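Local coordinates for uncharacterized protein (PDB 1ZBP) that is of unknown function but belongs to the ImpE family, whose members are probably associated with type VI secretion, at residues P28-L41 and R49-F61. Residues are numbered along the deposited sequence; the frame is centred on the assembly and turned at random.
Sequences PKDASLRSSFIELL and RADEQLMQSIKLF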
ATOM      1  N   PRO A  28       6.989 -31.328   1.435  1.00 72.82           N
ATOM      2  CA  PRO A  28       5.640 -30.756   1.336  1.00 72.52           C
ATOM      3  C   PRO A  28       4.893 -30.614   2.655  1.00 71.50           C
ATOM      4  O   PRO A  28       3.868 -29.942   2.722  1.00 71.29           O
ATOM      5  CB  PRO A  28       4.934 -31.710   0.373  1.00 72.94           C
ATOM      6  CG  PRO A  28       5.564 -33.027   0.704  1.00 72.72           C
ATOM      7  CD  PRO A  28       7.033 -32.656   0.794  1.00 73.37           C
ATOM      8  N   LYS A  29       5.407 -31.248   3.700  1.00 71.07           N
ATOM      9  CA  LYS A  29       4.765 -31.181   5.002  1.00 70.67           C
ATOM     10  C   LYS A  29       5.463 -30.186   5.917  1.00 70.37           C
ATOM     11  O   LYS A  29       5.381 -30.301   7.142  1.00 70.88           O
ATOM     12  CB  LYS A  29       4.738 -32.569   5.655  1.00 71.17           C
ATOM     13  CG  LYS A  29       3.963 -33.626   4.859  1.00 70.39           C
ATOM     14  CD  LYS A  29       2.489 -33.253   4.689  1.00 69.66           C
ATOM     15  CE  LYS A  29       1.744 -34.306   3.870  1.00 69.72           C
ATOM     16  NZ  LYS A  29       0.270 -34.088   3.821  1.00 66.62           N
ATOM     17  N   ASP A  30       6.152 -29.212   5.323  1.00 69.53           N
ATOM     18  CA  ASP A  30       6.850 -28.193   6.106  1.00 68.44           C
ATOM     19  C   ASP A  30       6.091 -26.865   6.066  1.00 68.12           C
ATOM     20  O   ASP A  30       5.905 -26.273   5.003  1.00 67.32           O
ATOM     21  CB  ASP A  30       8.273 -27.980   5.585  1.00 67.88           C
ATOM     22  CG  ASP A  30       9.144 -27.227   6.574  1.00 69.26           C
ATOM     23  OD1 ASP A  30       8.755 -26.113   6.993  1.00 68.51           O
ATOM     24  OD2 ASP A  30      10.219 -27.748   6.945  1.00 69.63           O
ATOM     25  N   ALA A  31       5.659 -26.404   7.235  1.00 67.88           N
ATOM     26  CA  ALA A  31       4.909 -25.157   7.350  1.00 67.28           C
ATOM     27  C   ALA A  31       5.756 -23.928   7.008  1.00 66.98           C
ATOM     28  O   ALA A  31       5.362 -23.117   6.162  1.00 66.79           O
ATOM     29  CB  ALA A  31       4.337 -25.025   8.759  1.00 67.14           C
ATOM     30  N   SER A  32       6.913 -23.803   7.664  1.00 65.60           N
ATOM     31  CA  SER A  32       7.833 -22.680   7.450  1.00 63.31           C
ATOM     32  C   SER A  32       8.126 -22.401   5.979  1.00 61.48           C
ATOM     33  O   SER A  32       8.180 -21.247   5.568  1.00 61.49           O
ATOM     34  CB  SER A  32       9.162 -22.928   8.178  1.00 64.19           C
ATOM     35  OG  SER A  32       8.988 -22.995   9.584  1.00 64.84           O
ATOM     36  N   LEU A  33       8.329 -23.453   5.191  1.00 59.90           N
ATOM     37  CA  LEU A  33       8.611 -23.275   3.774  1.00 57.51           C
ATOM     38  C   LEU A  33       7.387 -22.739   3.045  1.00 56.12           C
ATOM     39  O   LEU A  33       7.485 -21.754   2.316  1.00 56.56           O
ATOM     40  CB  LEU A  33       9.071 -24.593   3.138  1.00 56.79           C
ATOM     41  CG  LEU A  33      10.520 -25.023   3.414  1.00 56.88           C
ATOM     42  CD1 LEU A  33      10.779 -26.421   2.849  1.00 53.69           C
ATOM     43  CD2 LEU A  33      11.475 -24.016   2.781  1.00 55.01           C
ATOM     44  N   ARG A  34       6.236 -23.379   3.240  1.00 54.30           N
ATOM     45  CA  ARG A  34       5.010 -22.932   2.582  1.00 51.74           C
ATOM     46  C   ARG A  34       4.689 -21.493   2.992  1.00 49.55           C
ATOM     47  O   ARG A  34       4.327 -20.666   2.153  1.00 48.10           O
ATOM     48  CB  ARG A  34       3.845 -23.871   2.929  1.00 52.93           C
ATOM     49  CG  ARG A  34       3.887 -25.211   2.201  1.00 53.12           C
ATOM     50  CD  ARG A  34       2.770 -26.136   2.671  1.00 53.41           C
ATOM     51  NE  ARG A  34       2.752 -27.421   1.966  1.00 54.30           N
ATOM     52  CZ  ARG A  34       2.228 -27.618   0.758  1.00 55.35           C
ATOM     53  NH1 ARG A  34       2.264 -28.825   0.200  1.00 54.31           N
ATOM     54  NH2 ARG A  34       1.654 -26.617   0.109  1.00 55.99           N
ATOM     55  N   SER A  35       4.850 -21.206   4.282  1.00 46.65           N
ATOM     56  CA  SER A  35       4.605 -19.876   4.836  1.00 47.20           C
ATOM     57  C   SER A  35       5.502 -18.827   4.183  1.00 48.41           C
ATOM     58  O   SER A  35       5.030 -17.768   3.757  1.00 50.45           O
ATOM     59  CB  SER A  35       4.849 -19.879   6.348  1.00 47.20           C
ATOM     60  OG  SER A  35       4.649 -18.591   6.916  1.00 45.63           O
ATOM     61  N   SER A  36       6.799 -19.113   4.104  1.00 48.03           N
ATOM     62  CA  SER A  36       7.740 -18.182   3.483  1.00 46.37           C
ATOM     63  C   SER A  36       7.424 -18.006   1.999  1.00 44.74           C
ATOM     64  O   SER A  36       7.678 -16.950   1.420  1.00 44.45           O
ATOM     65  CB  SER A  36       9.183 -18.686   3.649  1.00 45.77           C
ATOM     66  OG  SER A  36       9.547 -18.758   5.025  1.00 44.87           O
ATOM     67  N   PHE A  37       6.865 -19.041   1.387  1.00 43.35           N
ATOM     68  CA  PHE A  37       6.520 -18.993  -0.036  1.00 44.01           C
ATOM     69  C   PHE A  37       5.276 -18.103  -0.266  1.00 44.51           C
ATOM     70  O   PHE A  37       5.104 -17.521  -1.342  1.00 42.81           O
ATOM     71  CB  PHE A  37       6.276 -20.424  -0.546  1.00 45.12           C
ATOM     72  CG  PHE A  37       5.743 -20.497  -1.953  1.00 45.87           C
ATOM     73  CD1 PHE A  37       6.370 -19.814  -2.989  1.00 46.41           C
ATOM     74  CD2 PHE A  37       4.597 -21.242  -2.238  1.00 46.65           C
ATOM     75  CE1 PHE A  37       5.863 -19.862  -4.287  1.00 45.49           C
ATOM     76  CE2 PHE A  37       4.084 -21.295  -3.533  1.00 46.00           C
ATOM     77  CZ  PHE A  37       4.720 -20.601  -4.557  1.00 47.00           C
ATOM     78  N   ILE A  38       4.424 -17.993   0.756  1.00 44.14           N
ATOM     79  CA  ILE A  38       3.213 -17.175   0.681  1.00 43.04           C
ATOM     80  C   ILE A  38       3.574 -15.689   0.784  1.00 42.57           C
ATOM     81  O   ILE A  38       3.009 -14.844   0.076  1.00 40.18           O
ATOM     82  CB  ILE A  38       2.221 -17.527   1.824  1.00 41.58           C
ATOM     83  CG1 ILE A  38       1.705 -18.951   1.640  1.00 40.74           C
ATOM     84  CG2 ILE A  38       1.043 -16.549   1.824  1.00 41.03           C
ATOM     85  CD1 ILE A  38       1.053 -19.527   2.865  1.00 36.95           C
ATOM     86  N   GLU A  39       4.511 -15.374   1.675  1.00 42.83           N
ATOM     87  CA  GLU A  39       4.928 -13.989   1.865  1.00 44.03           C
ATOM     88  C   GLU A  39       5.514 -13.428   0.579  1.00 43.17           C
ATOM     89  O   GLU A  39       5.099 -12.362   0.110  1.00 42.58           O
ATOM     90  CB  GLU A  39       5.947 -13.875   3.007  1.00 44.68           C
ATOM     91  CG  GLU A  39       5.312 -13.786   4.386  1.00 48.30           C
ATOM     92  CD  GLU A  39       6.331 -13.585   5.496  1.00 50.80           C
ATOM     93  OE1 GLU A  39       5.925 -13.210   6.615  1.00 48.97           O
ATOM     94  OE2 GLU A  39       7.536 -13.817   5.259  1.00 54.17           O
ATOM     95  N   LEU A  40       6.460 -14.157  -0.006  1.00 42.89           N
ATOM     96  CA  LEU A  40       7.098 -13.720  -1.243  1.00 44.29           C
ATOM     97  C   LEU A  40       6.134 -13.734  -2.427  1.00 44.02           C
ATOM     98  O   LEU A  40       6.441 -13.203  -3.500  1.00 45.26           O
ATOM     99  CB  LEU A  40       8.330 -14.588  -1.535  1.00 45.98           C
ATOM    100  CG  LEU A  40       9.346 -14.680  -0.375  1.00 45.65           C
ATOM    101  CD1 LEU A  40      10.558 -15.499  -0.800  1.00 45.08           C
ATOM    102  CD2 LEU A  40       9.775 -13.282   0.057  1.00 44.71           C
ATOM    103  N   LEU A  41       4.969 -14.344  -2.239  1.00 43.86           N
ATOM    104  CA  LEU A  41       3.953 -14.387  -3.294  1.00 43.85           C
ATOM    105  C   LEU A  41       3.136 -13.092  -3.276  1.00 43.07           C
ATOM    106  O   LEU A  41       2.710 -12.588  -4.322  1.00 39.65           O
ATOM    107  CB  LEU A  41       3.025 -15.588  -3.092  1.00 45.85           C
ATOM    108  CG  LEU A  41       3.549 -16.904  -3.681  1.00 47.77           C
ATOM    109  CD1 LEU A  41       2.649 -18.053  -3.256  1.00 49.52           C
ATOM    110  CD2 LEU A  41       3.605 -16.805  -5.208  1.00 46.57           C
ATOM    111  N   ARG A  49      -2.604 -16.992  -6.516  1.00 51.03           N
ATOM    112  CA  ARG A  49      -1.751 -18.097  -6.080  1.00 50.17           C
ATOM    113  C   ARG A  49      -1.559 -18.065  -4.558  1.00 49.02           C
ATOM    114  O   ARG A  49      -1.731 -19.082  -3.879  1.00 48.38           O
ATOM    115  CB  ARG A  49      -0.389 -17.996  -6.790  1.00 53.03           C
ATOM    116  CG  ARG A  49       0.612 -19.125  -6.518  1.00 55.10           C
ATOM    117  CD  ARG A  49       0.119 -20.461  -7.058  1.00 60.87           C
ATOM    118  NE  ARG A  49       1.170 -21.481  -7.050  1.00 65.30           N
ATOM    119  CZ  ARG A  49       0.968 -22.766  -7.337  1.00 66.70           C
ATOM    120  NH1 ARG A  49      -0.250 -23.192  -7.654  1.00 66.81           N
ATOM    121  NH2 ARG A  49       1.983 -23.623  -7.312  1.00 66.02           N
ATOM    122  N   ALA A  50      -1.200 -16.898  -4.027  1.00 46.63           N
ATOM    123  CA  ALA A  50      -0.989 -16.732  -2.589  1.00 45.90           C
ATOM    124  C   ALA A  50      -2.203 -17.225  -1.809  1.00 44.54           C
ATOM    125  O   ALA A  50      -2.075 -17.853  -0.761  1.00 44.65           O
ATOM    126  CB  ALA A  50      -0.721 -15.260  -2.258  1.00 43.09           C
ATOM    127  N   ASP A  51      -3.385 -16.936  -2.332  1.00 44.38           N
ATOM    128  CA  ASP A  51      -4.613 -17.345  -1.681  1.00 45.08           C
ATOM    129  C   ASP A  51      -4.715 -18.869  -1.750  1.00 45.53           C
ATOM    130  O   ASP A  51      -5.055 -19.518  -0.763  1.00 44.18           O
ATOM    131  CB  ASP A  51      -5.800 -16.662  -2.359  1.00 45.19           C
ATOM    132  CG  ASP A  51      -7.015 -16.600  -1.473  1.00 46.15           C
ATOM    133  OD1 ASP A  51      -6.867 -16.283  -0.269  1.00 46.16           O
ATOM    134  OD2 ASP A  51      -8.124 -16.848  -1.991  1.00 47.64           O
ATOM    135  N   GLU A  52      -4.388 -19.436  -2.910  1.00 46.00           N
ATOM    136  CA  GLU A  52      -4.416 -20.885  -3.101  1.00 48.18           C
ATOM    137  C   GLU A  52      -3.544 -21.566  -2.046  1.00 47.66           C
ATOM    138  O   GLU A  52      -3.948 -22.554  -1.440  1.00 47.11           O
ATOM    139  CB  GLU A  52      -3.898 -21.242  -4.499  1.00 52.75           C
ATOM    140  CG  GLU A  52      -4.149 -22.680  -4.927  1.00 57.50           C
ATOM    141  CD  GLU A  52      -5.624 -23.015  -4.979  1.00 61.70           C
ATOM    142  OE1 GLU A  52      -6.376 -22.273  -5.656  1.00 63.46           O
ATOM    143  OE2 GLU A  52      -6.032 -24.019  -4.348  1.00 64.15           O
ATOM    144  N   GLN A  53      -2.346 -21.035  -1.827  1.00 46.98           N
ATOM    145  CA  GLN A  53      -1.437 -21.606  -0.838  1.00 46.26           C
ATOM    146  C   GLN A  53      -1.949 -21.405   0.591  1.00 46.11           C
ATOM    147  O   GLN A  53      -1.708 -22.232   1.468  1.00 43.64           O
ATOM    148  CB  GLN A  53      -0.046 -20.988  -0.989  1.00 46.10           C
ATOM    149  CG  GLN A  53       0.624 -21.305  -2.324  1.00 47.18           C
ATOM    150  CD  GLN A  53       0.985 -22.777  -2.474  1.00 46.32           C
ATOM    151  OE1 GLN A  53       1.822 -23.304  -1.739  1.00 45.67           O
ATOM    152  NE2 GLN A  53       0.347 -23.447  -3.424  1.00 44.87           N
ATOM    153  N   LEU A  54      -2.650 -20.301   0.823  1.00 46.42           N
ATOM    154  CA  LEU A  54      -3.191 -20.021   2.147  1.00 46.27           C
ATOM    155  C   LEU A  54      -4.339 -20.982   2.469  1.00 47.36           C
ATOM    156  O   LEU A  54      -4.560 -21.332   3.624  1.00 47.10           O
ATOM    157  CB  LEU A  54      -3.672 -18.564   2.226  1.00 44.29           C
ATOM    158  CG  LEU A  54      -2.574 -17.498   2.310  1.00 40.73           C
ATOM    159  CD1 LEU A  54      -3.101 -16.129   1.924  1.00 35.61           C
ATOM    160  CD2 LEU A  54      -2.009 -17.502   3.711  1.00 39.43           C
HETATM  161  N   MSE A  55      -5.075 -21.412   1.449  1.00 49.79           N
HETATM  162  CA  MSE A  55      -6.170 -22.340   1.685  1.00 52.07           C
HETATM  163  C   MSE A  55      -5.593 -23.719   2.015  1.00 51.46           C
HETATM  164  O   MSE A  55      -6.128 -24.433   2.865  1.00 53.13           O
HETATM  165  CB  MSE A  55      -7.095 -22.419   0.460  1.00 56.00           C
HETATM  166  CG  MSE A  55      -7.873 -21.129   0.168  1.00 62.02           C
HETATM  167 SE   MSE A  55      -9.363 -21.328  -1.100  1.00 73.15          SE
HETATM  168  CE  MSE A  55      -8.504 -20.822  -2.768  1.00 67.03           C
ATOM    169  N   GLN A  56      -4.489 -24.082   1.367  1.00 49.33           N
ATOM    170  CA  GLN A  56      -3.859 -25.373   1.612  1.00 48.21           C
ATOM    171  C   GLN A  56      -3.202 -25.476   2.980  1.00 48.00           C
ATOM    172  O   GLN A  56      -3.366 -26.480   3.674  1.00 48.80           O
ATOM    173  CB  GLN A  56      -2.851 -25.677   0.515  1.00 47.61           C
ATOM    174  CG  GLN A  56      -3.530 -25.900  -0.814  1.00 51.09           C
ATOM    175  CD  GLN A  56      -2.644 -26.567  -1.836  1.00 53.18           C
ATOM    176  OE1 GLN A  56      -1.629 -26.014  -2.268  1.00 52.82           O
ATOM    177  NE2 GLN A  56      -3.020 -27.780  -2.225  1.00 56.19           N
ATOM    178  N   SER A  57      -2.467 -24.441   3.370  1.00 47.54           N
ATOM    179  CA  SER A  57      -1.813 -24.427   4.673  1.00 47.42           C
ATOM    180  C   SER A  57      -2.823 -24.557   5.822  1.00 45.81           C
ATOM    181  O   SER A  57      -2.487 -25.055   6.900  1.00 45.38           O
ATOM    182  CB  SER A  57      -0.986 -23.144   4.845  1.00 48.74           C
ATOM    183  OG  SER A  57       0.209 -23.206   4.082  1.00 50.54           O
ATOM    184  N   ILE A  58      -4.055 -24.113   5.593  1.00 44.72           N
ATOM    185  CA  ILE A  58      -5.088 -24.204   6.622  1.00 42.25           C
ATOM    186  C   ILE A  58      -5.463 -25.660   6.807  1.00 41.61           C
ATOM    187  O   ILE A  58      -5.633 -26.128   7.936  1.00 41.63           O
ATOM    188  CB  ILE A  58      -6.335 -23.387   6.230  1.00 43.78           C
ATOM    189  CG1 ILE A  58      -6.037 -21.899   6.431  1.00 42.70           C
ATOM    190  CG2 ILE A  58      -7.552 -23.829   7.044  1.00 39.44           C
ATOM    191  CD1 ILE A  58      -7.114 -20.983   5.910  1.00 45.06           C
ATOM    192  N   LYS A  59      -5.583 -26.377   5.693  1.00 41.17           N
ATOM    193  CA  LYS A  59      -5.930 -27.795   5.734  1.00 41.37           C
ATOM    194  C   LYS A  59      -4.811 -28.594   6.369  1.00 41.36           C
ATOM    195  O   LYS A  59      -5.052 -29.460   7.213  1.00 40.80           O
ATOM    196  CB  LYS A  59      -6.167 -28.351   4.334  1.00 39.53           C
ATOM    197  CG  LYS A  59      -7.382 -27.807   3.648  1.00 41.33           C
ATOM    198  CD  LYS A  59      -7.585 -28.495   2.326  1.00 41.88           C
ATOM    199  CE  LYS A  59      -8.799 -27.942   1.628  1.00 44.41           C
ATOM    200  NZ  LYS A  59      -9.069 -28.680   0.365  1.00 49.27           N
ATOM    201  N   LEU A  60      -3.584 -28.290   5.958  1.00 41.41           N
ATOM    202  CA  LEU A  60      -2.418 -28.999   6.445  1.00 40.65           C
ATOM    203  C   LEU A  60      -1.989 -28.645   7.841  1.00 40.14           C
ATOM    204  O   LEU A  60      -1.497 -29.498   8.576  1.00 38.89           O
ATOM    205  CB  LEU A  60      -1.245 -28.770   5.499  1.00 42.94           C
ATOM    206  CG  LEU A  60      -1.331 -29.304   4.070  1.00 44.63           C
ATOM    207  CD1 LEU A  60       0.020 -29.067   3.412  1.00 44.27           C
ATOM    208  CD2 LEU A  60      -1.673 -30.793   4.064  1.00 43.89           C
ATOM    209  N   PHE A  61      -2.177 -27.378   8.204  1.00 41.65           N
ATOM    210  CA  PHE A  61      -1.752 -26.869   9.516  1.00 41.49           C
ATOM    211  C   PHE A  61      -2.830 -25.983  10.152  1.00 42.88           C
ATOM    212  O   PHE A  61      -2.583 -24.812  10.466  1.00 42.96           O
ATOM    213  CB  PHE A  61      -0.457 -26.060   9.339  1.00 39.95           C
ATOM    214  CG  PHE A  61       0.573 -26.738   8.458  1.00 38.15           C
ATOM    215  CD1 PHE A  61       1.375 -27.766   8.954  1.00 35.89           C
ATOM    216  CD2 PHE A  61       0.730 -26.353   7.130  1.00 35.32           C
ATOM    217  CE1 PHE A  61       2.318 -28.392   8.141  1.00 36.55           C
ATOM    218  CE2 PHE A  61       1.669 -26.975   6.312  1.00 37.00           C
ATOM    219  CZ  PHE A  61       2.468 -27.999   6.817  1.00 35.18           C
TER
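I38 and L41 pack against A50, Q53 and L54 at the end of the contact near the connecting turn, where the two helices come closest: the CA atoms of I38 and A50 are 5.3 Å apart. I38 is a knob in a hole formed by A50, Q53, L54 and S57. Its CG2, set anti to the backbone N, lies 3.7 Å from L54 CD2, while CG1 rests on the aliphatic root of Q53. The CB atoms of L41 and A50 meet at 3.9 Å. Q53 returns the interlock, sitting among R34, F37, I38 and L41. Its chain bends at chi2, which carries OE1 to the edge of the F37 ring, 3.5 Å from F37 CD2 and in the ring plane; the amide is turned 70° from the ring. The axes of 31-41 and 49-60 run at 157°, an antiparallel alpha-alpha hairpin flanked by helices 13-25 (I21 on F37) and 65-84 (L71 on L54).

These packed residues are buried, though R49 beside F37 and L41 is exposed; A31, R34, L60 and F61 are partly exposed. A31 CB lies over the F61 face, a CH-pi contact 3.8 Å from the centroid and 4° off its normal. R34 NE and NH1 both grip P28 O in the guanidinium plane, probably fixing the group against its own N-terminal loop, and L60 CD1 covers one guanidinium face, 3.5 Å from R34 NE. Exposed K29 lays NZ 3.8 Å from L60 CD2; its carbonyl O meets the F61 edge.

No hydrogen bond crosses, so cohesion probably rests mainly on interlocking shape and van der Waals contact; R34 NH2, 3.8 Å from partnerless, buried Q53 OE1 and not bonded to it, may partly offset that burial.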